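LAE5 (PDB 5JD3) is probably an esterase of the GDSL (SGNH) hydrolase family, cleaving ester bonds with a serine nucleophile. Local coordinates at residues A[85-91]-A[109-115]; A[130-136]-A[176-180]; A[159-165]-A[198-202]. One frame throughout, in Å; residues are numbered along the deposited sequence.

Contact 1 is the buried one: it ties the start of helix 88-100 to the end of strand 106-110 and the turn into helix 113-121, where polar groups fix backbone beside apolar Ile111 and Leu91. Contacts 2 and 3 are partly buried. Contact 2 packs two helices side by side, largely through tyrosine rings; contact 3 fastens the loop after strand 152-156 to helix 194-201, passing from aromatic packing to a water-linked charge pair. No helix or strand is shared among the three. Contact 1 meets contact 2 through the Arg89-Glu134 salt bridge and a probable hydrogen bond from Tyr135 OH to Ile111 O, and contact 3 where Met110 packs on Tyr159; contacts 2 and 3 do not touch.

Contact 1 (A[85-91]-A[109-115]); sequences GNTVRDL and MMIGIND
Asp115 OD1 accepts from Val88 N at 2.9 Å, the N-H aimed straight at the oxygen (180°) and received on the syn lone pair. With CG beside its own backbone N (chi1 -54°), the carboxylate end comes nearer to the 85-91 segment, and OD1 also lies 3.3 Å from Thr87 CB. Cutting the aspartate back to an alanine is likely to leave Val88 N, which in the first turn has no earlier helical carbonyl to serve it, without its acceptor. Beside this bond Ile111 supplies the oily part. Its CD1 meets Leu91 CD1 tip to tip at 3.7 Å, and its CG1 lies against Val88 N and Thr87 C, the branched chain touching side chain and backbone at once. Leu91 CD2 rests on Met109 SD.

Gly112-Ile113-Asn114-Asp115 fits the GxND block of SGNH hydrolases, in which the asparagine usually helps build the oxyanion hole; Asn114 probably does so here, close to the likely catalytic triad. Its ND2 donates to Asn86 O at 3.0 Å, though the placing of this nitrogen is less sure. Water 1 accepts from Asn114 N at 2.7 Å and from Gly112 N, and probably donates to Asn86 O, linking the two segments. Farther out, Thr87 and Asp90 form a capping box: Thr87 N donates to Asp90 OD2 at 3.0 Å from above the carboxylate plane, while Thr87 OG1, at the N-cap, accepts a weak bond from Arg89 N.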
loop_
_atom_site.group_PDB
_atom_site.type_symbol
_atom_site.label_atom_id
_atom_site.label_comp_id
_atom_site.label_asym_id
_atom_site.label_seq_id
_atom_site.Cartn_x
_atom_site.Cartn_y
_atom_site.Cartn_z
ATOM N N GLY A 85 10.766 5.915 -1.244
ATOM C CA GLY A 85 11.486 5.838 -2.504
ATOM C C GLY A 85 11.498 4.456 -3.130
ATOM O O GLY A 85 11.985 4.275 -4.246
ATOM N N ASN A 86 10.947 3.481 -2.414
ATOM C CA ASN A 86 11.001 2.087 -2.841
ATOM C C ASN A 86 10.187 1.767 -4.088
ATOM O O ASN A 86 9.068 2.251 -4.263
ATOM C CB ASN A 86 10.540 1.176 -1.703
ATOM C CG ASN A 86 11.678 0.743 -0.804
ATOM O OD1 ASN A 86 11.750 -0.415 -0.391
ATOM N ND2 ASN A 86 12.583 1.668 -0.506
ATOM N N THR A 87 10.772 0.946 -4.953
ATOM C CA THR A 87 10.046 0.326 -6.050
ATOM C C THR A 87 9.818 -1.136 -5.686
ATOM O O THR A 87 10.214 -1.575 -4.606
ATOM C CB THR A 87 10.811 0.428 -7.381
ATOM O OG1 THR A 87 12.040 -0.301 -7.288
ATOM C CG2 THR A 87 11.111 1.883 -7.715
ATOM N N VAL A 88 9.187 -1.892 -6.577
ATOM C CA VAL A 88 8.978 -3.313 -6.328
ATOM C C VAL A 88 10.324 -4.038 -6.384
ATOM O O VAL A 88 10.483 -5.127 -5.833
ATOM C CB VAL A 88 7.988 -3.935 -7.339
ATOM C CG1 VAL A 88 8.632 -4.082 -8.710
ATOM C CG2 VAL A 88 7.479 -5.278 -6.833
ATOM N N ARG A 89 11.294 -3.408 -7.042
ATOM C CA ARG A 89 12.656 -3.919 -7.105
ATOM C C ARG A 89 13.308 -3.875 -5.727
ATOM O O ARG A 89 13.997 -4.811 -5.322
ATOM C CB ARG A 89 13.478 -3.112 -8.113
ATOM C CG ARG A 89 14.890 -3.623 -8.339
ATOM C CD ARG A 89 15.672 -2.685 -9.251
ATOM N NE ARG A 89 15.232 -2.769 -10.641
ATOM C CZ ARG A 89 15.095 -1.720 -11.448
ATOM N NH1 ARG A 89 15.357 -0.498 -11.002
ATOM N NH2 ARG A 89 14.692 -1.892 -12.699
ATOM N N ASP A 90 13.077 -2.780 -5.008
ATOM C CA ASP A 90 13.618 -2.608 -3.665
ATOM C C ASP A 90 12.944 -3.542 -2.664
ATOM O O ASP A 90 13.581 -4.032 -1.733
ATOM C CB ASP A 90 13.460 -1.156 -3.206
ATOM C CG ASP A 90 14.189 -0.178 -4.106
ATOM O OD1 ASP A 90 15.261 -0.539 -4.636
ATOM O OD2 ASP A 90 13.691 0.954 -4.282
ATOM N N LEU A 91 11.651 -3.778 -2.863
ATOM C CA LEU A 91 10.879 -4.652 -1.986
ATOM C C LEU A 91 11.400 -6.084 -2.015
ATOM O O LEU A 91 11.538 -6.726 -0.975
ATOM C CB LEU A 91 9.400 -4.632 -2.377
ATOM C CG LEU A 91 8.464 -3.775 -1.523
ATOM C CD1 LEU A 91 8.962 -2.343 -1.437
ATOM C CD2 LEU A 91 7.048 -3.825 -2.076
ATOM N N MET A 109 0.418 -5.240 0.830
ATOM C CA MET A 109 1.458 -4.618 0.025
ATOM C C MET A 109 0.908 -3.518 -0.872
ATOM O O MET A 109 -0.094 -3.701 -1.565
ATOM C CB MET A 109 2.182 -5.668 -0.821
ATOM C CG MET A 109 3.148 -5.082 -1.837
ATOM S SD MET A 109 4.252 -6.319 -2.542
ATOM C CE MET A 109 3.097 -7.636 -2.905
ATOM N N MET A 110 1.573 -2.370 -0.842
ATOM C CA MET A 110 1.232 -1.261 -1.716
ATOM C C MET A 110 2.491 -0.722 -2.379
ATOM O O MET A 110 3.317 -0.074 -1.736
ATOM C CB MET A 110 0.525 -0.156 -0.937
ATOM C CG MET A 110 0.317 1.099 -1.747
ATOM S SD MET A 110 -0.545 2.384 -0.838
ATOM C CE MET A 110 -0.156 3.777 -1.878
ATOM N N ILE A 111 2.636 -0.999 -3.670
ATOM C CA ILE A 111 3.839 -0.620 -4.395
ATOM C C ILE A 111 3.510 -0.337 -5.859
ATOM O O ILE A 111 2.569 -0.907 -6.415
ATOM C CB ILE A 111 4.921 -1.725 -4.287
ATOM C CG1 ILE A 111 6.309 -1.168 -4.609
ATOM C CG2 ILE A 111 4.570 -2.930 -5.158
ATOM C CD1 ILE A 111 6.834 -0.211 -3.560
ATOM N N GLY A 112 4.268 0.564 -6.476
ATOM C CA GLY A 112 4.049 0.898 -7.871
ATOM C C GLY A 112 4.149 2.380 -8.180
ATOM O O GLY A 112 4.450 2.759 -9.312
ATOM N N ILE A 113 3.897 3.218 -7.178
ATOM C CA ILE A 113 3.923 4.666 -7.367
ATOM C C ILE A 113 5.291 5.147 -7.844
ATOM O O ILE A 113 5.394 5.815 -8.873
ATOM C CB ILE A 113 3.545 5.411 -6.071
ATOM C CG1 ILE A 113 2.058 5.225 -5.768
ATOM C CG2 ILE A 113 3.868 6.893 -6.192
ATOM C CD1 ILE A 113 1.578 6.003 -4.562
ATOM N N ASN A 114 6.338 4.799 -7.103
ATOM C CA ASN A 114 7.695 5.180 -7.478
ATOM C C ASN A 114 8.145 4.478 -8.753
ATOM O O ASN A 114 8.937 5.020 -9.523
ATOM C CB ASN A 114 8.669 4.878 -6.340
ATOM C CG ASN A 114 8.438 5.761 -5.131
ATOM O OD1 ASN A 114 8.159 6.953 -5.262
ATOM N ND2 ASN A 114 8.549 5.178 -3.944
ATOM N N ASP A 115 7.634 3.270 -8.968
ATOM C CA ASP A 115 7.911 2.521 -10.189
ATOM C C ASP A 115 7.440 3.302 -11.410
ATOM O O ASP A 115 8.092 3.304 -12.454
ATOM C CB ASP A 115 7.232 1.151 -10.143
ATOM C CG ASP A 115 7.592 0.363 -8.899
ATOM O OD1 ASP A 115 8.228 -0.704 -9.031
ATOM O OD2 ASP A 115 7.244 0.814 -7.788
HETATM O O HOH W 1 6.298 2.624 -5.499
#

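Contact 2 (A[130-136]-A[176-180]); sequences VCPEEYE and YGDLM
Tyr135 and Tyr176 bridge two helical segments, 132-136 and 176-180, that run in roughly the same direction, their axes 31° apart and 10.2 Å from each other at closest approach. That spacing suits large flat side chains. Tyr135 carries its CG opposite the backbone N (chi1 180°), which sends the ring across toward the other helix. There Tyr176 CD2 sits over one face, offset toward the rim, 3.4 Å from Tyr135 CG. The ring planes are 57° apart, an oblique meeting.

The hydroxyl of Tyr176 reaches past this packing to donate to Val130 O at 2.5 Å, in the carbonyl plane, and so pins the loop just before the helix. Pro132 suits a first helical turn, where N-H groups have no helical carbonyl to bond and the lack of one costs nothing; it lays CD 3.3 Å from the same Tyr176 OH. On the more exposed flank Leu179 fills in, its CD2 3.6 Å from Pro132 O and its CG against Glu136 CB.

Helix 113-121 borders the pair through Val116 and Asp115, and its Gln119 gives Tyr176 OH a second partner; Tyr135 OH probably hydrogen-bonds to Ile111 O, while its ring touches Val88 of helix 88-100.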
loop_
_atom_site.group_PDB
_atom_site.type_symbol
_atom_site.label_atom_id
_atom_site.label_comp_id
_atom_site.label_asym_id
_atom_site.label_seq_id
_atom_site.Cartn_x
_atom_site.Cartn_y
_atom_site.Cartn_z
ATOM N N VAL A 130 11.389 0.985 -13.833
ATOM C CA VAL A 130 10.823 -0.354 -13.723
ATOM C C VAL A 130 9.711 -0.534 -14.753
ATOM O O VAL A 130 8.596 -0.044 -14.570
ATOM C CB VAL A 130 10.264 -0.626 -12.311
ATOM C CG1 VAL A 130 9.680 -2.030 -12.231
ATOM C CG2 VAL A 130 11.352 -0.439 -11.266
ATOM N N CYS A 131 10.030 -1.231 -15.839
ATOM C CA CYS A 131 9.086 -1.467 -16.926
ATOM C C CYS A 131 7.888 -2.294 -16.456
ATOM O O CYS A 131 7.986 -3.013 -15.462
ATOM C CB CYS A 131 9.795 -2.166 -18.090
ATOM S SG CYS A 131 11.120 -1.190 -18.846
ATOM N N PRO A 132 6.748 -2.182 -17.161
ATOM C CA PRO A 132 5.546 -2.956 -16.826
ATOM C C PRO A 132 5.812 -4.455 -16.694
ATOM O O PRO A 132 5.222 -5.109 -15.833
ATOM C CB PRO A 132 4.614 -2.678 -18.007
ATOM C CG PRO A 132 5.011 -1.326 -18.474
ATOM C CD PRO A 132 6.498 -1.239 -18.270
ATOM N N GLU A 133 6.697 -4.981 -17.535
ATOM C CA GLU A 133 7.029 -6.400 -17.514
ATOM C C GLU A 133 7.739 -6.796 -16.221
ATOM O O GLU A 133 7.386 -7.794 -15.592
ATOM C CB GLU A 133 7.896 -6.761 -18.720
ATOM C CG GLU A 133 8.379 -8.201 -18.730
ATOM C CD GLU A 133 9.095 -8.566 -20.015
ATOM O OE1 GLU A 133 8.831 -7.915 -21.048
ATOM O OE2 GLU A 133 9.922 -9.501 -19.992
ATOM N N GLU A 134 8.739 -6.011 -15.828
ATOM C CA GLU A 134 9.476 -6.278 -14.597
ATOM C C GLU A 134 8.572 -6.124 -13.380
ATOM O O GLU A 134 8.650 -6.909 -12.436
ATOM C CB GLU A 134 10.684 -5.348 -14.471
ATOM C CG GLU A 134 11.472 -5.541 -13.183
ATOM C CD GLU A 134 12.643 -4.586 -13.058
ATOM O OE1 GLU A 134 12.836 -3.755 -13.970
ATOM O OE2 GLU A 134 13.370 -4.665 -12.046
ATOM N N TYR A 135 7.717 -5.106 -13.415
ATOM C CA TYR A 135 6.782 -4.846 -12.327
ATOM C C TYR A 135 5.861 -6.039 -12.094
ATOM O O TYR A 135 5.696 -6.487 -10.963
ATOM C CB TYR A 135 5.956 -3.591 -12.621
ATOM C CG TYR A 135 4.954 -3.244 -11.541
ATOM C CD1 TYR A 135 5.346 -2.560 -10.398
ATOM C CD2 TYR A 135 3.616 -3.593 -11.669
ATOM C CE1 TYR A 135 4.434 -2.240 -9.409
ATOM C CE2 TYR A 135 2.696 -3.276 -10.686
ATOM C CZ TYR A 135 3.110 -2.599 -9.559
ATOM O OH TYR A 135 2.200 -2.281 -8.578
ATOM N N GLU A 136 5.272 -6.552 -13.169
ATOM C CA GLU A 136 4.382 -7.704 -13.076
ATOM C C GLU A 136 5.118 -8.941 -12.577
ATOM O O GLU A 136 4.699 -9.574 -11.610
ATOM C CB GLU A 136 3.739 -8.006 -14.431
ATOM C CG GLU A 136 2.970 -9.319 -14.458
ATOM C CD GLU A 136 2.284 -9.573 -15.786
ATOM O OE1 GLU A 136 2.784 -9.086 -16.821
ATOM O OE2 GLU A 136 1.246 -10.268 -15.794
ATOM N N TYR A 176 -0.246 0.043 -14.309
ATOM C CA TYR A 176 0.362 -0.724 -13.228
ATOM C C TYR A 176 -0.676 -1.207 -12.221
ATOM O O TYR A 176 -0.503 -2.251 -11.592
ATOM C CB TYR A 176 1.433 0.114 -12.526
ATOM C CG TYR A 176 2.726 0.216 -13.304
ATOM C CD1 TYR A 176 2.760 0.808 -14.560
ATOM C CD2 TYR A 176 3.913 -0.277 -12.780
ATOM C CE1 TYR A 176 3.940 0.902 -15.275
ATOM C CE2 TYR A 176 5.098 -0.187 -13.487
ATOM C CZ TYR A 176 5.105 0.404 -14.732
ATOM O OH TYR A 176 6.283 0.494 -15.437
ATOM N N GLY A 177 -1.754 -0.444 -12.070
ATOM C CA GLY A 177 -2.841 -0.833 -11.192
ATOM C C GLY A 177 -3.567 -2.057 -11.718
ATOM O O GLY A 177 -3.859 -2.988 -10.967
ATOM N N ASP A 178 -3.857 -2.050 -13.015
ATOM C CA ASP A 178 -4.511 -3.177 -13.675
ATOM C C ASP A 178 -3.650 -4.429 -13.609
ATOM O O ASP A 178 -4.161 -5.546 -13.524
ATOM C CB ASP A 178 -4.822 -2.839 -15.136
ATOM C CG ASP A 178 -6.096 -2.032 -15.292
ATOM O OD1 ASP A 178 -6.530 -1.402 -14.306
ATOM O OD2 ASP A 178 -6.664 -2.028 -16.405
ATOM N N LEU A 179 -2.351 -4.215 -13.634
ATOM C CA LEU A 179 -1.364 -5.266 -13.572
ATOM C C LEU A 179 -1.339 -5.901 -12.211
ATOM O O LEU A 179 -1.167 -7.045 -12.066
ATOM C CB LEU A 179 -0.017 -4.694 -13.876
ATOM C CG LEU A 179 0.845 -5.213 -15.007
ATOM C CD1 LEU A 179 -0.002 -5.732 -16.140
ATOM C CD2 LEU A 179 1.749 -4.097 -15.483
ATOM N N MET A 180 -1.527 -5.107 -11.209
ATOM C CA MET A 180 -1.611 -5.601 -9.840
ATOM C C MET A 180 -2.919 -6.360 -9.642
ATOM O O MET A 180 -3.001 -7.278 -8.824
ATOM C CB MET A 180 -1.505 -4.456 -8.831
ATOM C CG MET A 180 -1.398 -4.928 -7.388
ATOM S SD MET A 180 -1.495 -3.595 -6.183
ATOM C CE MET A 180 -0.059 -3.948 -5.173
#

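Contact 3 (A[159-165]-A[198-202]); sequences YFIEPNR and FDRYL
Tyr159 and Phe198 form the tight end of a contact that fastens a loop of the alpha/beta fold, the one leading from strand 152-156 to helix 168-187, onto helix 194-201. Ile161 is the centre of an inverse gamma turn in this loop, closed by Glu162 N bonding to Phe160 O. Phe198 CE2 stands over the centre of one face of the Tyr159 ring, 3.5 Å from Tyr159 CD1. The rings are tilted by 35° with centroids 4.5 Å apart, too inclined for a flat stack. Tyr159 CG is held between its backbone N and carbonyl carbon (chi1 68°), which presents a ring face to Phe198 CE2; its hydroxyl is anchored on Ile215 O. Ile161 adds a CH-pi contact, CG1 lying 4.3 Å from the Phe198 centroid and almost on the ring normal. Purely hydrocarbon side chains continue the seam, with Leu202 CD2 4.0 Å from Ile161 CG2 and Leu202 CD1 against the Pro163 ring.

Toward solvent the grip slackens into charge. Arg165 NH1 and Asp199 OD2 make a salt bridge at 3.5 Å, but the oxygen lies well out of the guanidinium plane and no N-H points at it. Asp199 is steadied by Gln195 at OD1 and by Arg170 at OD2. Water 2, a weak acceptor from Arg165 NH1, donates to Asp199 OD2 at 2.7 Å.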
loop_
_atom_site.group_PDB
_atom_site.type_symbol
_atom_site.label_atom_id
_atom_site.label_comp_id
_atom_site.label_asym_id
_atom_site.label_seq_id
_atom_site.Cartn_x
_atom_site.Cartn_y
_atom_site.Cartn_z
ATOM N N TYR A 159 -1.562 4.632 -6.800
ATOM C CA TYR A 159 -2.502 5.662 -7.211
ATOM C C TYR A 159 -1.805 6.922 -7.696
ATOM O O TYR A 159 -0.616 7.131 -7.458
ATOM C CB TYR A 159 -3.449 6.012 -6.057
ATOM C CG TYR A 159 -2.769 6.708 -4.900
ATOM C CD1 TYR A 159 -2.659 8.094 -4.860
ATOM C CD2 TYR A 159 -2.234 5.982 -3.847
ATOM C CE1 TYR A 159 -2.032 8.731 -3.808
ATOM C CE2 TYR A 159 -1.613 6.615 -2.790
ATOM C CZ TYR A 159 -1.511 7.985 -2.775
ATOM O OH TYR A 159 -0.889 8.610 -1.720
ATOM N N PHE A 160 -2.576 7.757 -8.380
ATOM C CA PHE A 160 -2.153 9.097 -8.744
ATOM C C PHE A 160 -3.344 10.014 -8.512
ATOM O O PHE A 160 -4.400 9.826 -9.112
ATOM C CB PHE A 160 -1.678 9.149 -10.197
ATOM C CG PHE A 160 -0.991 10.433 -10.569
ATOM C CD1 PHE A 160 -0.108 11.042 -9.692
ATOM C CD2 PHE A 160 -1.213 11.019 -11.804
ATOM C CE1 PHE A 160 0.530 12.221 -10.035
ATOM C CE2 PHE A 160 -0.577 12.197 -12.154
ATOM C CZ PHE A 160 0.295 12.798 -11.267
ATOM N N ILE A 161 -3.191 10.986 -7.619
ATOM C CA ILE A 161 -4.299 11.874 -7.292
ATOM C C ILE A 161 -4.513 12.863 -8.435
ATOM O O ILE A 161 -4.204 14.049 -8.326
ATOM C CB ILE A 161 -4.062 12.620 -5.964
ATOM C CG1 ILE A 161 -3.637 11.632 -4.878
ATOM C CG2 ILE A 161 -5.323 13.350 -5.523
ATOM C CD1 ILE A 161 -3.402 12.267 -3.525
ATOM N N GLU A 162 -5.038 12.345 -9.540
ATOM C CA GLU A 162 -5.279 13.135 -10.740
ATOM C C GLU A 162 -6.473 12.572 -11.501
ATOM O O GLU A 162 -6.414 11.455 -12.015
ATOM C CB GLU A 162 -4.038 13.152 -11.633
ATOM C CG GLU A 162 -4.231 13.884 -12.949
ATOM C CD GLU A 162 -4.651 15.328 -12.754
ATOM O OE1 GLU A 162 -3.967 16.049 -11.997
ATOM O OE2 GLU A 162 -5.665 15.742 -13.354
ATOM N N PRO A 163 -7.569 13.343 -11.567
ATOM C CA PRO A 163 -8.802 12.897 -12.226
ATOM C C PRO A 163 -8.677 12.787 -13.746
ATOM O O PRO A 163 -9.428 12.028 -14.357
ATOM C CB PRO A 163 -9.815 13.983 -11.841
ATOM C CG PRO A 163 -8.990 15.185 -11.550
ATOM C CD PRO A 163 -7.719 14.670 -10.947
ATOM N N ASN A 164 -7.750 13.530 -14.344
ATOM C CA ASN A 164 -7.549 13.466 -15.789
ATOM C C ASN A 164 -7.034 12.094 -16.213
ATOM O O ASN A 164 -5.871 11.761 -15.988
ATOM C CB ASN A 164 -6.578 14.555 -16.251
ATOM C CG ASN A 164 -6.419 14.586 -17.758
ATOM O OD1 ASN A 164 -7.302 14.148 -18.493
ATOM N ND2 ASN A 164 -5.287 15.101 -18.226
ATOM N N ARG A 165 -7.906 11.306 -16.833
ATOM C CA ARG A 165 -7.590 9.922 -17.171
ATOM C C ARG A 165 -6.656 9.801 -18.373
ATOM O O ARG A 165 -6.091 8.735 -18.617
ATOM C CB ARG A 165 -8.877 9.137 -17.434
ATOM C CG ARG A 165 -9.840 9.134 -16.260
ATOM C CD ARG A 165 -9.206 8.502 -15.033
ATOM N NE ARG A 165 -9.045 7.057 -15.177
ATOM C CZ ARG A 165 -9.852 6.159 -14.622
ATOM N NH1 ARG A 165 -10.876 6.553 -13.878
ATOM N NH2 ARG A 165 -9.632 4.864 -14.804
ATOM N N PHE A 198 -9.859 7.385 -4.269
ATOM C CA PHE A 198 -9.474 8.765 -4.536
ATOM C C PHE A 198 -10.356 9.374 -5.620
ATOM O O PHE A 198 -10.722 10.546 -5.542
ATOM C CB PHE A 198 -8.000 8.854 -4.941
ATOM C CG PHE A 198 -7.052 8.920 -3.774
ATOM C CD1 PHE A 198 -7.097 9.985 -2.890
ATOM C CD2 PHE A 198 -6.110 7.924 -3.570
ATOM C CE1 PHE A 198 -6.227 10.053 -1.817
ATOM C CE2 PHE A 198 -5.237 7.987 -2.497
ATOM C CZ PHE A 198 -5.295 9.053 -1.621
ATOM N N ASP A 199 -10.704 8.571 -6.623
ATOM C CA ASP A 199 -11.558 9.031 -7.715
ATOM C C ASP A 199 -12.930 9.469 -7.211
ATOM O O ASP A 199 -13.530 10.399 -7.751
ATOM C CB ASP A 199 -11.719 7.939 -8.776
ATOM C CG ASP A 199 -10.452 7.714 -9.577
ATOM O OD1 ASP A 199 -9.489 8.491 -9.400
ATOM O OD2 ASP A 199 -10.423 6.769 -10.393
ATOM N N ARG A 200 -13.424 8.794 -6.179
ATOM C CA ARG A 200 -14.696 9.163 -5.568
ATOM C C ARG A 200 -14.563 10.468 -4.793
ATOM O O ARG A 200 -15.439 11.332 -4.856
ATOM C CB ARG A 200 -15.197 8.046 -4.651
ATOM C CG ARG A 200 -16.083 7.027 -5.348
ATOM C CD ARG A 200 -16.323 5.808 -4.473
ATOM N NE ARG A 200 -15.261 4.818 -4.617
ATOM C CZ ARG A 200 -14.796 4.069 -3.623
ATOM N NH1 ARG A 200 -13.827 3.191 -3.848
ATOM N NH2 ARG A 200 -15.297 4.200 -2.403
ATOM N N TYR A 201 -13.459 10.605 -4.067
ATOM C CA TYR A 201 -13.179 11.820 -3.310
ATOM C C TYR A 201 -13.050 13.024 -4.237
ATOM O O TYR A 201 -13.556 14.106 -3.939
ATOM C CB TYR A 201 -11.898 11.653 -2.488
ATOM C CG TYR A 201 -11.631 12.785 -1.517
ATOM C CD1 TYR A 201 -12.014 12.689 -0.186
ATOM C CD2 TYR A 201 -10.990 13.947 -1.931
ATOM C CE1 TYR A 201 -11.769 13.719 0.705
ATOM C CE2 TYR A 201 -10.745 14.982 -1.049
ATOM C CZ TYR A 201 -11.134 14.861 0.267
ATOM O OH TYR A 201 -10.887 15.890 1.148
ATOM N N LEU A 202 -12.376 12.824 -5.366
ATOM C CA LEU A 202 -12.078 13.912 -6.297
ATOM C C LEU A 202 -13.310 14.434 -7.033
ATOM O O LEU A 202 -13.211 15.363 -7.834
ATOM C CB LEU A 202 -11.024 13.461 -7.310
ATOM C CG LEU A 202 -9.620 13.244 -6.742
ATOM C CD1 LEU A 202 -8.704 12.609 -7.779
ATOM C CD2 LEU A 202 -9.042 14.559 -6.238
HETATM O O HOH W 2 -12.671 5.549 -11.185
#